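Local coordinates for ribosome inactivating type 1 protein (Iris hollandica, PDB 3MVG) that belongs to the type 1 ribosome-inactivating proteins, single-chain plant proteins of mixed alpha/beta fold that are named for their action against ribosomes, at residues Ala132-Leu136 against Ser151-Leu155; Arg101-Thr105 against Glu145-Ala149; Phe6-Gly10 against Leu54-Gly58. All blocks are in the same frame, centred on the assembly; numbering follows the deposited sequence.

Contact 1: residues Ala132-Leu136 against Ser151-Leu155; sequences AITTL and SLIVL. Unlike the reference sequence in segment 132-136: Thr-134 (reference Ser).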
ATOM      1  N   ALA A 132       8.550  -0.194  21.774  1.00 10.37           N
ATOM      2  CA  ALA A 132       7.915  -1.429  22.215  1.00 10.05           C
ATOM      3  C   ALA A 132       8.954  -2.538  22.371  1.00  9.83           C
ATOM      4  O   ALA A 132       8.917  -3.293  23.346  1.00  9.86           O
ATOM      5  CB  ALA A 132       6.806  -1.831  21.244  1.00 10.43           C
ATOM      6  N   ILE A 133       9.881  -2.638  21.419  1.00 10.16           N
ATOM      7  CA  ILE A 133      10.959  -3.616  21.530  1.00 10.23           C
ATOM      8  C   ILE A 133      11.798  -3.368  22.779  1.00 10.35           C
ATOM      9  O   ILE A 133      12.063  -4.291  23.548  1.00 10.59           O
ATOM     10  CB  ILE A 133      11.875  -3.609  20.293  1.00 10.02           C
ATOM     11  CG1 ILE A 133      11.101  -4.004  19.031  1.00 10.59           C
ATOM     12  CG2 ILE A 133      13.081  -4.532  20.509  1.00 10.91           C
ATOM     13  CD1 ILE A 133      11.822  -3.566  17.749  1.00 11.21           C
ATOM     14  N   THR A 134      12.211  -2.118  22.984  1.00 10.87           N
ATOM     15  CA  THR A 134      13.037  -1.769  24.149  1.00 12.03           C
ATOM     16  C   THR A 134      12.311  -2.095  25.448  1.00 11.35           C
ATOM     17  O   THR A 134      12.913  -2.618  26.395  1.00 11.50           O
ATOM     18  CB  THR A 134      13.420  -0.283  24.140  1.00 11.99           C
ATOM     19  OG1 THR A 134      14.194   0.003  22.977  1.00 13.96           O
ATOM     20  CG2 THR A 134      14.254   0.071  25.344  1.00 16.51           C
ATOM     21  N   THR A 135      11.020  -1.781  25.490  1.00 11.22           N
ATOM     22  CA  THR A 135      10.216  -1.996  26.688  1.00 11.42           C
ATOM     23  C   THR A 135      10.151  -3.477  27.036  1.00 11.13           C
ATOM     24  O   THR A 135      10.398  -3.862  28.185  1.00 11.75           O
ATOM     25  CB  THR A 135       8.812  -1.400  26.524  1.00 11.44           C
ATOM     26  OG1 THR A 135       8.929   0.010  26.299  1.00 13.10           O
ATOM     27  CG2 THR A 135       7.973  -1.620  27.773  1.00 12.74           C
ATOM     28  N   LEU A 136       9.868  -4.322  26.050  1.00 11.09           N
ATOM     29  CA  LEU A 136       9.849  -5.750  26.288  1.00 11.50           C
ATOM     30  C   LEU A 136      11.244  -6.275  26.596  1.00 11.54           C
ATOM     31  O   LEU A 136      11.404  -7.167  27.430  1.00 12.18           O
ATOM     32  CB  LEU A 136       9.246  -6.498  25.102  1.00 11.25           C
ATOM     33  CG  LEU A 136       7.755  -6.238  24.838  1.00 11.43           C
ATOM     34  CD1 LEU A 136       7.243  -7.225  23.807  1.00 12.54           C
ATOM     35  CD2 LEU A 136       6.907  -6.327  26.118  1.00 11.24           C
ATOM     36  N   SER A 151       3.026  -2.554  24.825  1.00 10.08           N
ATOM     37  CA  SER A 151       4.041  -2.849  23.813  1.00  9.77           C
ATOM     38  C   SER A 151       3.592  -3.944  22.861  1.00  9.40           C
ATOM     39  O   SER A 151       3.846  -3.863  21.657  1.00  9.30           O
ATOM     40  CB  SER A 151       5.373  -3.199  24.469  1.00 10.16           C
ATOM     41  OG  SER A 151       5.838  -2.084  25.228  1.00 10.77           O
ATOM     42  N   LEU A 152       2.899  -4.949  23.386  1.00  9.30           N
ATOM     43  CA  LEU A 152       2.341  -6.003  22.547  1.00  9.67           C
ATOM     44  C   LEU A 152       1.257  -5.490  21.606  1.00  9.63           C
ATOM     45  O   LEU A 152       1.170  -5.933  20.471  1.00  9.96           O
ATOM     46  CB  LEU A 152       1.836  -7.168  23.392  1.00  9.96           C
ATOM     47  CG  LEU A 152       2.929  -8.066  23.972  1.00 10.16           C
ATOM     48  CD1 LEU A 152       2.337  -9.002  25.016  1.00 12.33           C
ATOM     49  CD2 LEU A 152       3.669  -8.854  22.892  1.00 12.10           C
ATOM     50  N   ILE A 153       0.462  -4.525  22.046  1.00  9.40           N
ATOM     51  CA  ILE A 153      -0.521  -3.900  21.158  1.00 10.05           C
ATOM     52  C   ILE A 153       0.178  -3.301  19.936  1.00  9.71           C
ATOM     53  O   ILE A 153      -0.280  -3.464  18.801  1.00  9.70           O
ATOM     54  CB  ILE A 153      -1.346  -2.826  21.907  1.00 10.22           C
ATOM     55  CG1 ILE A 153      -2.314  -3.511  22.874  1.00 10.80           C
ATOM     56  CG2 ILE A 153      -2.111  -1.941  20.931  1.00 11.72           C
ATOM     57  CD1 ILE A 153      -2.979  -2.570  23.871  1.00 12.71           C
ATOM     58  N   VAL A 154       1.283  -2.593  20.175  1.00  9.55           N
ATOM     59  CA  VAL A 154       2.065  -1.984  19.097  1.00  9.96           C
ATOM     60  C   VAL A 154       2.648  -3.066  18.179  1.00  9.75           C
ATOM     61  O   VAL A 154       2.482  -3.019  16.957  1.00  9.57           O
ATOM     62  CB  VAL A 154       3.189  -1.076  19.661  1.00  9.94           C
ATOM     63  CG1 VAL A 154       4.113  -0.581  18.551  1.00 10.46           C
ATOM     64  CG2 VAL A 154       2.590   0.116  20.408  1.00 11.47           C
ATOM     65  N   LEU A 155       3.310  -4.054  18.770  1.00  9.47           N
ATOM     66  CA  LEU A 155       4.006  -5.079  17.978  1.00  9.90           C
ATOM     67  C   LEU A 155       3.060  -5.998  17.215  1.00  9.60           C
ATOM     68  O   LEU A 155       3.318  -6.320  16.063  1.00  9.50           O
ATOM     69  CB  LEU A 155       4.961  -5.887  18.852  1.00 10.85           C
ATOM     70  CG  LEU A 155       6.094  -5.046  19.445  1.00 11.89           C
ATOM     71  CD1 LEU A 155       6.963  -5.874  20.372  1.00 15.44           C
ATOM     72  CD2 LEU A 155       6.941  -4.343  18.379  1.00 15.54           C
TER
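Ala-132 and Ser-151, the two residues with most surface covered here, meet where the two segments come closest, CA to CA: these atoms are 4.4 Å apart and their CB atoms 3.8 Å, while Ala-132 CB also lies 3.6 Å from Ser-151 O. A methyl group and a small hydroxymethyl group permit this, consistent with segment axes 9.3 Å apart at closest approach. Ala-132 CB continues to Leu-155 CG at 3.8 Å and Val-154 CG1 at 4.0 Å, so one methyl sits against three residues of the facing helix. The segments cross at -139°, antiparallel in sense but inclined about 41° from it, a helix pair in the alpha-helical core of the ribosome-inactivating protein fold, formed by the consecutive helices 126-138 and 146-164. One turn after Ala-132, Leu-136 extends the apolar patch, its CD1 lying 3.7 Å from Leu-155 CD1 and 4.0 Å from Leu-152 CD2, and its CD2 3.9 Å from Ser-151 CB. The buried Ser-151 OG is satisfied within its own helix, bonded to Ser-147 O; Thr-135 CB rests 3.3 Å from that OG, and Thr-135 OG1 is likewise bonded to Thr-131 O.

Contact 2: residues Arg101-Thr105 against Glu145-Ala149; sequences RLTFT and ETSVA. Unlike the reference sequence in segment 101-105: Thr-105 (reference Ile).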
ATOM      1  N   ARG A 101       4.733 -16.926  32.745  1.00 12.85           N
ATOM      2  CA  ARG A 101       3.406 -16.808  32.176  1.00 12.74           C
ATOM      3  C   ARG A 101       2.748 -15.489  32.583  1.00 12.75           C
ATOM      4  O   ARG A 101       2.601 -15.187  33.775  1.00 13.57           O
ATOM      5  CB  ARG A 101       2.534 -18.006  32.564  1.00 13.08           C
ATOM      6  CG  ARG A 101       1.204 -18.020  31.820  1.00 13.82           C
ATOM      7  CD  ARG A 101       0.393 -19.282  32.093  1.00 14.54           C
ATOM      8  NE  ARG A 101       1.038 -20.502  31.608  1.00 15.07           N
ATOM      9  CZ  ARG A 101       1.065 -20.903  30.340  1.00 13.91           C
ATOM     10  NH1 ARG A 101       0.502 -20.175  29.385  1.00 14.98           N
ATOM     11  NH2 ARG A 101       1.663 -22.043  30.021  1.00 15.37           N
ATOM     12  N   LEU A 102       2.356 -14.712  31.580  0.50 12.14           N
ATOM     13  CA  LEU A 102       1.640 -13.464  31.778  0.50 11.96           C
ATOM     14  C   LEU A 102       0.187 -13.752  32.156  0.50 12.46           C
ATOM     15  O   LEU A 102      -0.341 -14.823  31.850  0.50 12.59           O
ATOM     16  CB  LEU A 102       1.712 -12.630  30.500  0.50 11.20           C
ATOM     17  CG  LEU A 102       3.145 -12.303  30.059  0.50  9.80           C
ATOM     18  CD1 LEU A 102       3.205 -11.976  28.578  0.50  9.43           C
ATOM     19  CD2 LEU A 102       3.686 -11.145  30.889  0.50  6.80           C
ATOM     20  N   THR A 103      -0.462 -12.800  32.815  0.50 12.84           N
ATOM     21  CA  THR A 103      -1.809 -13.043  33.337  0.50 13.31           C
ATOM     22  C   THR A 103      -2.922 -12.776  32.321  0.50 13.34           C
ATOM     23  O   THR A 103      -4.105 -12.971  32.623  0.50 13.66           O
ATOM     24  CB  THR A 103      -2.096 -12.179  34.577  0.50 13.60           C
ATOM     25  OG1 THR A 103      -2.230 -10.811  34.181  0.50 13.93           O
ATOM     26  CG2 THR A 103      -0.984 -12.321  35.609  0.50 14.03           C
ATOM     27  N   PHE A 104      -2.547 -12.335  31.123  1.00 13.35           N
ATOM     28  CA  PHE A 104      -3.515 -11.990  30.080  1.00 13.51           C
ATOM     29  C   PHE A 104      -3.297 -12.753  28.782  1.00 13.46           C
ATOM     30  O   PHE A 104      -2.188 -13.224  28.494  1.00 13.52           O
ATOM     31  CB  PHE A 104      -3.463 -10.480  29.794  1.00 13.40           C
ATOM     32  CG  PHE A 104      -2.074  -9.964  29.479  1.00 12.95           C
ATOM     33  CD1 PHE A 104      -1.229  -9.540  30.502  1.00 12.93           C
ATOM     34  CD2 PHE A 104      -1.609  -9.914  28.161  1.00 13.07           C
ATOM     35  CE1 PHE A 104       0.061  -9.069  30.219  1.00 12.37           C
ATOM     36  CE2 PHE A 104      -0.328  -9.442  27.871  1.00 12.52           C
ATOM     37  CZ  PHE A 104       0.510  -9.017  28.905  1.00 12.69           C
ATOM     38  N   THR A 105      -4.372 -12.875  28.010  1.00 13.48           N
ATOM     39  CA  THR A 105      -4.290 -13.417  26.664  1.00 13.64           C
ATOM     40  C   THR A 105      -3.934 -12.296  25.682  1.00 13.35           C
ATOM     41  O   THR A 105      -3.789 -11.130  26.057  1.00 13.30           O
ATOM     42  CB  THR A 105      -5.640 -14.015  26.213  1.00 13.81           C
ATOM     43  OG1 THR A 105      -6.574 -12.946  26.009  1.00 15.00           O
ATOM     44  CG2 THR A 105      -6.198 -15.024  27.224  1.00 14.82           C
ATOM     45  N   GLU A 145       2.226  -5.298  34.681  1.00 12.92           N
ATOM     46  CA  GLU A 145       2.195  -5.721  33.279  1.00 12.53           C
ATOM     47  C   GLU A 145       1.778  -4.640  32.283  1.00 12.38           C
ATOM     48  O   GLU A 145       1.785  -4.887  31.071  1.00 11.95           O
ATOM     49  CB  GLU A 145       1.270  -6.925  33.123  1.00 12.71           C
ATOM     50  CG  GLU A 145       1.775  -8.197  33.769  1.00 12.66           C
ATOM     51  CD  GLU A 145       0.773  -9.328  33.678  1.00 13.01           C
ATOM     52  OE1 GLU A 145      -0.448  -9.056  33.739  1.00 15.11           O
ATOM     53  OE2 GLU A 145       1.196 -10.491  33.558  1.00 12.85           O
ATOM     54  N   THR A 146       1.432  -3.453  32.769  1.00 12.55           N
ATOM     55  CA  THR A 146       0.842  -2.407  31.933  1.00 12.83           C
ATOM     56  C   THR A 146       1.612  -2.189  30.628  1.00 12.55           C
ATOM     57  O   THR A 146       1.020  -2.230  29.539  1.00 12.35           O
ATOM     58  CB  THR A 146       0.734  -1.094  32.721  1.00 13.06           C
ATOM     59  OG1 THR A 146       0.194  -1.391  34.020  1.00 14.01           O
ATOM     60  CG2 THR A 146      -0.157  -0.086  32.001  1.00 13.64           C
ATOM     61  N   SER A 147       2.921  -1.969  30.746  1.00 12.11           N
ATOM     62  CA  SER A 147       3.760  -1.627  29.593  1.00 11.66           C
ATOM     63  C   SER A 147       4.024  -2.814  28.682  1.00 11.28           C
ATOM     64  O   SER A 147       4.336  -2.621  27.505  1.00 11.03           O
ATOM     65  CB  SER A 147       5.079  -0.998  30.045  1.00 12.05           C
ATOM     66  OG  SER A 147       5.899  -1.947  30.703  1.00 12.76           O
ATOM     67  N   VAL A 148       3.902  -4.030  29.207  1.00 10.75           N
ATOM     68  CA  VAL A 148       4.029  -5.231  28.382  1.00 10.75           C
ATOM     69  C   VAL A 148       2.832  -5.317  27.442  1.00 10.48           C
ATOM     70  O   VAL A 148       2.985  -5.492  26.230  1.00 10.23           O
ATOM     71  CB  VAL A 148       4.126  -6.510  29.236  1.00 10.82           C
ATOM     72  CG1 VAL A 148       4.193  -7.763  28.356  1.00 10.88           C
ATOM     73  CG2 VAL A 148       5.341  -6.445  30.121  1.00 12.33           C
ATOM     74  N   ALA A 149       1.628  -5.181  27.990  1.00 10.67           N
ATOM     75  CA  ALA A 149       0.428  -5.186  27.166  1.00 10.49           C
ATOM     76  C   ALA A 149       0.443  -4.047  26.150  1.00 10.78           C
ATOM     77  O   ALA A 149       0.105  -4.254  24.980  1.00 10.64           O
ATOM     78  CB  ALA A 149      -0.819  -5.119  28.037  1.00 10.99           C
TER
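The ring of Phe-104 forms the apolar centre, directed at the first turn of the facing helix. Its CZ lies 3.9 Å from Val-148 CG1, which sits near the ring plane at the edge, and 4.2 Å from Ala-149 CB, which lies over one face. Leu-102 reaches the same valine more loosely, with CD2 4.3 Å from Val-148 CG1. Residues 102 and 104 both point their CA-to-CB bonds toward the helix, whereas Thr-103 between them points sideways.

Outward from this centre runs Glu-145, which has the largest covered area of the contact. Its extended chain (chi2 175°) carries the carboxylate past the aromatic edge, with OE1 3.4 Å from Phe-104 CD1, and across Leu-102, with OE2 3.5 Å from Leu-102 CA. There it receives two hydrogen bonds from one residue: Thr-103 N to Glu-145 OE2 at 2.9 Å, with a 162° angle at the hydrogen, and Thr-103 OG1 to Glu-145 OE1 at 2.5 Å. With chi1 at 70°, OG1 lies near its own amide N, and the two donors reach the two carboxylate oxygens. The backbone of Glu-145 opens the helix, its O accepting from Ala-149 N at 3.1 Å.

In this ribosome-inactivating protein fold, a carboxylate at the N-terminal start of helix 146-164 thus joins that helix to the loop between edge strand 100-101 and helix 108-115. Leu-102 is backbone-bonded to Leu-84 of strand 81-84, beside which 100-101 runs parallel. Helix 108-115 adds Leu-111 against Phe-104 and Val-114 against Ala-149 and Glu-145, while Leu-136 of helix 126-138 packs on Val-148.

Contact 3: residues Phe6-Gly10 against Leu54-Gly58; sequences FRVTG and LFDWG
This is a parallel strand pairing at the edge of the mixed sheet, where strand 3-7, outermost within the chain, lies beside strand 49-55 and both run out into turns. The directions from CA 6 to 9 and from CA 54 to 57 differ by 4°. Phe-6 pairs with Leu-54 (CA-CA 5.0 Å) and Arg-7 with Phe-55 (4.5 Å). All four have extended backbones, phi -146° to -117° and psi 131° to 136°. Phe-55 bridges the neighbouring strand through both backbone polar atoms: Phe-55 N donates to Phe-6 O at 3.0 Å, and Val-8 N donates to Phe-55 O at 3.1 Å. Leu-54 CA adds a CA-H...O contact to Phe-6 O at 3.3 Å. On one face Phe-6 CB (chi1 t) lies 3.8 Å from Leu-54 CD2 (m, t); Ile-133 of helix 126-138 covers Leu-54, and Phe-19 of helix 13-27 meets the Phe-6 ring. Such a helix-covered sheet belongs to the N-terminal part of the ribosome-inactivating protein fold. On the other face the guanidinium of Arg-7 (chi1 -47°, chi2 -148°, chi3 t) stacks flat on Phe-55 (chi1 -66°, chi2 79°): planes at 4°, CZ 3.6 Å from the ring centroid, a cation-pi pair. Beyond the strands, Val-8 turns (-68/-33) and, with chi1 m, directs CG2 over Trp-57 (chi1 -64°, chi2 117°), 3.8 Å from the six-membered ring centroid, a CH-pi contact. Water 1 joins Thr-9 N (3.1 Å) to Asp-56 O (2.6 Å), and water 2 joins Thr-9 OG1 (2.8 Å) to Trp-57 O (3.0 Å).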
ATOM      1  N   PHE A   6      13.863  -8.251  11.706  1.00 12.52           N
ATOM      2  CA  PHE A   6      13.649  -6.857  11.317  1.00 12.30           C
ATOM      3  C   PHE A   6      14.370  -5.960  12.316  1.00 12.08           C
ATOM      4  O   PHE A   6      14.279  -6.173  13.529  1.00 11.84           O
ATOM      5  CB  PHE A   6      12.162  -6.495  11.275  1.00 12.38           C
ATOM      6  CG  PHE A   6      11.910  -5.051  10.944  1.00 11.97           C
ATOM      7  CD1 PHE A   6      11.597  -4.139  11.947  1.00 12.79           C
ATOM      8  CD2 PHE A   6      12.029  -4.588   9.636  1.00 13.53           C
ATOM      9  CE1 PHE A   6      11.386  -2.802  11.648  1.00 14.17           C
ATOM     10  CE2 PHE A   6      11.819  -3.239   9.340  1.00 14.37           C
ATOM     11  CZ  PHE A   6      11.494  -2.358  10.350  1.00 13.96           C
ATOM     12  N   ARG A   7      15.094  -4.966  11.799  1.00 12.28           N
ATOM     13  CA  ARG A   7      15.799  -3.986  12.633  1.00 12.32           C
ATOM     14  C   ARG A   7      15.306  -2.591  12.334  1.00 12.22           C
ATOM     15  O   ARG A   7      15.187  -2.214  11.165  1.00 11.97           O
ATOM     16  CB  ARG A   7      17.309  -4.040  12.402  1.00 13.44           C
ATOM     17  CG  ARG A   7      17.856  -5.439  12.415  1.00 14.54           C
ATOM     18  CD  ARG A   7      19.259  -5.468  12.940  1.00 17.45           C
ATOM     19  NE  ARG A   7      19.782  -6.831  12.904  1.00 18.11           N
ATOM     20  CZ  ARG A   7      20.857  -7.236  13.565  1.00 18.91           C
ATOM     21  NH1 ARG A   7      21.533  -6.373  14.309  1.00 20.37           N
ATOM     22  NH2 ARG A   7      21.255  -8.497  13.476  1.00 20.74           N
ATOM     23  N   VAL A   8      15.039  -1.805  13.372  1.00 11.89           N
ATOM     24  CA  VAL A   8      14.560  -0.449  13.133  1.00 12.46           C
ATOM     25  C   VAL A   8      15.601   0.480  12.495  1.00 12.40           C
ATOM     26  O   VAL A   8      15.245   1.343  11.697  1.00 12.50           O
ATOM     27  CB  VAL A   8      13.940   0.225  14.387  1.00 11.68           C
ATOM     28  CG1 VAL A   8      12.673  -0.504  14.823  1.00 12.38           C
ATOM     29  CG2 VAL A   8      14.927   0.326  15.535  1.00 11.96           C
ATOM     30  N   THR A   9      16.874   0.271  12.824  0.50 12.19           N
ATOM     31  CA  THR A   9      17.964   1.103  12.308  0.50 12.09           C
ATOM     32  C   THR A   9      18.010   1.073  10.783  0.50 12.57           C
ATOM     33  O   THR A   9      18.086   0.005  10.179  0.50 12.71           O
ATOM     34  CB  THR A   9      19.316   0.666  12.908  0.50 11.91           C
ATOM     35  OG1 THR A   9      19.307   0.938  14.318  0.50 10.43           O
ATOM     36  CG2 THR A   9      20.493   1.398  12.247  0.50 12.08           C
ATOM     37  N   GLY A  10      17.920   2.252  10.170  1.00 13.08           N
ATOM     38  CA  GLY A  10      17.986   2.359   8.719  1.00 13.59           C
ATOM     39  C   GLY A  10      16.718   1.971   7.983  1.00 13.35           C
ATOM     40  O   GLY A  10      16.748   1.802   6.768  1.00 14.30           O
ATOM     41  N   LEU A  54      13.170  -8.992  16.495  1.00 11.13           N
ATOM     42  CA  LEU A  54      13.065  -7.557  16.271  1.00 11.25           C
ATOM     43  C   LEU A  54      14.118  -6.824  17.071  1.00 11.16           C
ATOM     44  O   LEU A  54      14.305  -7.111  18.249  1.00 12.11           O
ATOM     45  CB  LEU A  54      11.690  -7.064  16.714  1.00 11.54           C
ATOM     46  CG  LEU A  54      10.467  -7.714  16.065  1.00 10.80           C
ATOM     47  CD1 LEU A  54       9.216  -7.210  16.744  1.00 11.91           C
ATOM     48  CD2 LEU A  54      10.437  -7.398  14.584  1.00 11.93           C
ATOM     49  N   PHE A  55      14.764  -5.845  16.440  1.00 11.07           N
ATOM     50  CA  PHE A  55      15.878  -5.099  17.049  1.00 10.85           C
ATOM     51  C   PHE A  55      15.530  -3.627  17.201  1.00 10.95           C
ATOM     52  O   PHE A  55      15.061  -2.994  16.252  1.00 10.78           O
ATOM     53  CB  PHE A  55      17.139  -5.226  16.189  1.00 11.46           C
ATOM     54  CG  PHE A  55      17.712  -6.621  16.122  1.00 11.82           C
ATOM     55  CD1 PHE A  55      17.155  -7.587  15.295  1.00 13.61           C
ATOM     56  CD2 PHE A  55      18.850  -6.956  16.858  1.00 13.25           C
ATOM     57  CE1 PHE A  55      17.696  -8.869  15.221  1.00 14.11           C
ATOM     58  CE2 PHE A  55      19.405  -8.240  16.784  1.00 14.33           C
ATOM     59  CZ  PHE A  55      18.829  -9.194  15.969  1.00 14.96           C
ATOM     60  N   ASP A  56      15.760  -3.082  18.395  1.00 10.56           N
ATOM     61  CA  ASP A  56      15.504  -1.666  18.660  1.00 11.48           C
ATOM     62  C   ASP A  56      16.641  -0.768  18.157  1.00 11.46           C
ATOM     63  O   ASP A  56      17.524  -1.246  17.451  1.00 11.28           O
ATOM     64  CB  ASP A  56      15.174  -1.437  20.143  1.00 11.68           C
ATOM     65  CG  ASP A  56      16.379  -1.566  21.068  1.00 11.86           C
ATOM     66  OD1 ASP A  56      17.535  -1.672  20.589  1.00 11.76           O
ATOM     67  OD2 ASP A  56      16.151  -1.561  22.295  1.00 12.76           O
ATOM     68  N   TRP A  57      16.607   0.521  18.494  1.00 12.46           N
ATOM     69  CA  TRP A  57      17.614   1.453  17.969  1.00 13.60           C
ATOM     70  C   TRP A  57      19.039   1.080  18.373  1.00 14.20           C
ATOM     71  O   TRP A  57      19.982   1.388  17.646  1.00 15.01           O
ATOM     72  CB  TRP A  57      17.336   2.908  18.359  1.00 14.21           C
ATOM     73  CG  TRP A  57      16.063   3.499  17.807  1.00 14.27           C
ATOM     74  CD1 TRP A  57      14.997   3.948  18.529  1.00 14.53           C
ATOM     75  CD2 TRP A  57      15.727   3.716  16.426  1.00 15.05           C
ATOM     76  NE1 TRP A  57      14.023   4.434  17.696  1.00 15.49           N
ATOM     77  CE2 TRP A  57      14.437   4.296  16.399  1.00 14.56           C
ATOM     78  CE3 TRP A  57      16.389   3.485  15.214  1.00 15.46           C
ATOM     79  CZ2 TRP A  57      13.791   4.634  15.207  1.00 16.24           C
ATOM     80  CZ3 TRP A  57      15.742   3.818  14.026  1.00 16.38           C
ATOM     81  CH2 TRP A  57      14.458   4.390  14.036  1.00 16.16           C
ATOM     82  N   GLY A  58      19.192   0.419  19.516  1.00 13.35           N
ATOM     83  CA  GLY A  58      20.505  -0.037  19.977  1.00 13.26           C
ATOM     84  C   GLY A  58      20.813  -1.483  19.632  1.00 13.07           C
ATOM     85  O   GLY A  58      21.730  -2.081  20.196  1.00 12.76           O
TER
HETATM   86  O   HOH W   1      18.214  -1.539  14.922  1.00 16.56           O
HETATM   87  O   HOH W   2      20.336   3.328  15.438  1.00 22.86           O

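From the N terminus, contact 3 comes first: it closes a loop of 43 residues by pairing strand 3-7 with strand 49-55. Contacts 2 and 1 follow it in series and cross each other: the order along the chain is 101-105, 132-136, 145-149, 151-155, so contact 1 opens before contact 2 has closed. Contact 2 spans 39 residues, contact 1 only 14. Sharing helix 146-164, these two touch, Leu-136 CD2 lying 3.8 Å from Val-148 CG1. Helix 126-138 links contact 1 to the end of strand 49-55 and the turn after it: Ile-133 CG2 is 3.6 Å from Leu-54 O, and Thr-134 OG1 2.6 Å from Asp-56 OD2, a probable hydrogen bond. Contacts 2 and 3 do not touch.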